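Local coordinates for protein kappa-carrageenase (Pseudoalteromonas carrageenovora, PDB 1DYP) that hydrolyses internal beta-1,4 linkages between galactose 4-sulfate and 3,6-anhydrogalactose in kappa-carrageenan through its family 16 catalytic domain, at residues A[68-72]-A[241-246]. The protein carries 1 engineered substitution. Coordinates in Å, arbitrary orientation, origin at the centre of the assembly. Residues are numbered along the deposited sequence.
Sequences FWDGC and KCNQFY
The carboxamide of Gln244 (chi1 p, chi2 t) stands in for a strand partner here: its NE2 donates to Trp69 O (2.9 Å, 152° at the hydrogen) and its OE1 accepts from Gly71 N (2.8 Å), so one side chain satisfies two backbone groups of 68-72. Backbone pairing is ruled out by the geometry, since strands 68-70 and 244-246 cross at -108° with axes 8.8 Å apart. An ideal CB on Gly71 would lie 2.4 Å from Gln244 OE1, a clash that glycine avoids.

Residues 241-244 form the turn of the beta-hairpin of strands 238-241 and 244-247, closed by Lys241 N to Gln244 O (3.0 Å) and Gln244 N to Lys241 O (3.1 Å). Its two loop residues, Cys242 (51/42) and Asn243 (59/34), have left-handed helical backbone angles, close to a type I' turn. The disulfide Cys72 SG–Cys242 SG (2.0 Å, chi3 99°) ties this turn to 68-72, whose strand 54-70 belongs to the large beta-sheet system of the GH16 catalytic domain, with its concanavalin-like fold. The Phe245 side chain comes within about 4 Å (nearest atoms) of that of Arg234, important for substrate recognition, so the cross-linked hairpin probably borders the substrate-binding region.

Tyr246 (chi1 m) donates from OH to Asp70 OD1 at 2.5 Å and accepts from Cys72 N at 3.0 Å (164°). Cys72 SG lies obliquely 4.6 Å from the Tyr246 ring centroid. Phe68 (chi1 t) directs its edge at the Tyr246 face in an offset edge-to-face pair, centroids 5.6 Å apart and planes at 76°, while also stacking on Tyr80 of strand 75-95.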
loop_
_atom_site.group_PDB
_atom_site.type_symbol
_atom_site.label_atom_id
_atom_site.label_comp_id
_atom_site.label_asym_id
_atom_site.label_seq_id
_atom_site.Cartn_x
_atom_site.Cartn_y
_atom_site.Cartn_z
ATOM N N PHE A 68 -11.291 -14.894 10.901
ATOM C CA PHE A 68 -10.582 -14.907 9.631
ATOM C C PHE A 68 -11.502 -15.334 8.497
ATOM O O PHE A 68 -12.240 -16.309 8.625
ATOM C CB PHE A 68 -9.415 -15.885 9.757
ATOM C CG PHE A 68 -8.629 -16.089 8.495
ATOM C CD1 PHE A 68 -7.693 -15.148 8.083
ATOM C CD2 PHE A 68 -8.790 -17.250 7.746
ATOM C CE1 PHE A 68 -6.918 -15.362 6.944
ATOM C CE2 PHE A 68 -8.019 -17.474 6.601
ATOM C CZ PHE A 68 -7.080 -16.524 6.205
ATOM N N TRP A 69 -11.465 -14.595 7.393
ATOM C CA TRP A 69 -12.283 -14.946 6.243
ATOM C C TRP A 69 -11.530 -15.970 5.402
ATOM O O TRP A 69 -10.462 -15.684 4.860
ATOM C CB TRP A 69 -12.598 -13.718 5.390
ATOM C CG TRP A 69 -13.282 -14.060 4.090
ATOM C CD1 TRP A 69 -12.789 -13.870 2.833
ATOM C CD2 TRP A 69 -14.577 -14.653 3.929
ATOM N NE1 TRP A 69 -13.696 -14.305 1.896
ATOM C CE2 TRP A 69 -14.803 -14.791 2.541
ATOM C CE3 TRP A 69 -15.569 -15.081 4.820
ATOM C CZ2 TRP A 69 -15.983 -15.340 2.023
ATOM C CZ3 TRP A 69 -16.743 -15.627 4.306
ATOM C CH2 TRP A 69 -16.938 -15.750 2.917
ATOM N N ASP A 70 -12.098 -17.166 5.322
ATOM C CA ASP A 70 -11.538 -18.267 4.551
ATOM C C ASP A 70 -12.259 -18.252 3.204
ATOM O O ASP A 70 -13.225 -18.989 2.986
ATOM C CB ASP A 70 -11.791 -19.574 5.310
ATOM C CG ASP A 70 -11.327 -20.804 4.558
ATOM O OD1 ASP A 70 -10.709 -20.677 3.480
ATOM O OD2 ASP A 70 -11.589 -21.911 5.071
ATOM N N GLY A 71 -11.784 -17.386 2.315
ATOM C CA GLY A 71 -12.379 -17.239 0.998
ATOM C C GLY A 71 -12.509 -18.511 0.190
ATOM O O GLY A 71 -13.513 -18.719 -0.489
ATOM N N CYS A 72 -11.497 -19.366 0.249
ATOM C CA CYS A 72 -11.539 -20.614 -0.496
ATOM C C CYS A 72 -12.788 -21.414 -0.144
ATOM O O CYS A 72 -13.406 -22.033 -1.009
ATOM C CB CYS A 72 -10.302 -21.454 -0.194
ATOM S SG CYS A 72 -8.740 -20.817 -0.883
ATOM N N LYS A 241 -4.028 -17.905 -2.377
ATOM C CA LYS A 241 -5.027 -18.677 -3.095
ATOM C C LYS A 241 -6.400 -18.057 -2.877
ATOM O O LYS A 241 -6.638 -17.399 -1.864
ATOM C CB LYS A 241 -5.020 -20.127 -2.599
ATOM C CG LYS A 241 -5.162 -20.273 -1.085
ATOM C CD LYS A 241 -5.216 -21.739 -0.688
ATOM C CE LYS A 241 -5.445 -21.912 0.807
ATOM N NZ LYS A 241 -5.595 -23.355 1.162
ATOM N N CYS A 242 -7.296 -18.270 -3.833
ATOM C CA CYS A 242 -8.652 -17.735 -3.762
ATOM C C CYS A 242 -8.635 -16.235 -3.473
ATOM O O CYS A 242 -9.415 -15.728 -2.666
ATOM C CB CYS A 242 -9.465 -18.488 -2.700
ATOM S SG CYS A 242 -9.200 -20.292 -2.789
ATOM N N ASN A 243 -7.715 -15.548 -4.143
ATOM C CA ASN A 243 -7.555 -14.101 -4.046
ATOM C C ASN A 243 -7.270 -13.530 -2.661
ATOM O O ASN A 243 -7.694 -12.417 -2.342
ATOM C CB ASN A 243 -8.783 -13.419 -4.653
ATOM C CG ASN A 243 -8.956 -13.749 -6.124
ATOM O OD1 ASN A 243 -8.024 -13.595 -6.916
ATOM N ND2 ASN A 243 -10.145 -14.205 -6.497
ATOM N N GLN A 244 -6.536 -14.282 -1.849
ATOM C CA GLN A 244 -6.196 -13.821 -0.508
ATOM C C GLN A 244 -5.016 -14.598 0.048
ATOM O O GLN A 244 -4.636 -15.640 -0.486
ATOM C CB GLN A 244 -7.380 -14.009 0.436
ATOM C CG GLN A 244 -7.625 -15.473 0.776
ATOM C CD GLN A 244 -8.645 -15.667 1.872
ATOM O OE1 GLN A 244 -9.843 -15.514 1.654
ATOM N NE2 GLN A 244 -8.171 -16.002 3.070
ATOM N N PHE A 245 -4.446 -14.086 1.133
ATOM C CA PHE A 245 -3.328 -14.747 1.782
ATOM C C PHE A 245 -3.823 -15.727 2.829
ATOM O O PHE A 245 -4.913 -15.577 3.388
ATOM C CB PHE A 245 -2.418 -13.733 2.486
ATOM C CG PHE A 245 -1.534 -12.954 1.560
ATOM C CD1 PHE A 245 -0.537 -13.588 0.828
ATOM C CD2 PHE A 245 -1.687 -11.576 1.435
ATOM C CE1 PHE A 245 0.301 -12.862 -0.016
ATOM C CE2 PHE A 245 -0.856 -10.839 0.593
ATOM C CZ PHE A 245 0.140 -11.484 -0.135
ATOM N N TYR A 246 -3.000 -16.737 3.072
ATOM C CA TYR A 246 -3.242 -17.749 4.084
ATOM C C TYR A 246 -1.882 -17.916 4.742
ATOM O O TYR A 246 -0.851 -17.666 4.120
ATOM C CB TYR A 246 -3.677 -19.077 3.465
ATOM C CG TYR A 246 -5.139 -19.130 3.087
ATOM C CD1 TYR A 246 -5.592 -18.570 1.897
ATOM C CD2 TYR A 246 -6.072 -19.726 3.936
ATOM C CE1 TYR A 246 -6.942 -18.603 1.558
ATOM C CE2 TYR A 246 -7.424 -19.765 3.609
ATOM C CZ TYR A 246 -7.851 -19.201 2.417
ATOM O OH TYR A 246 -9.184 -19.244 2.081
#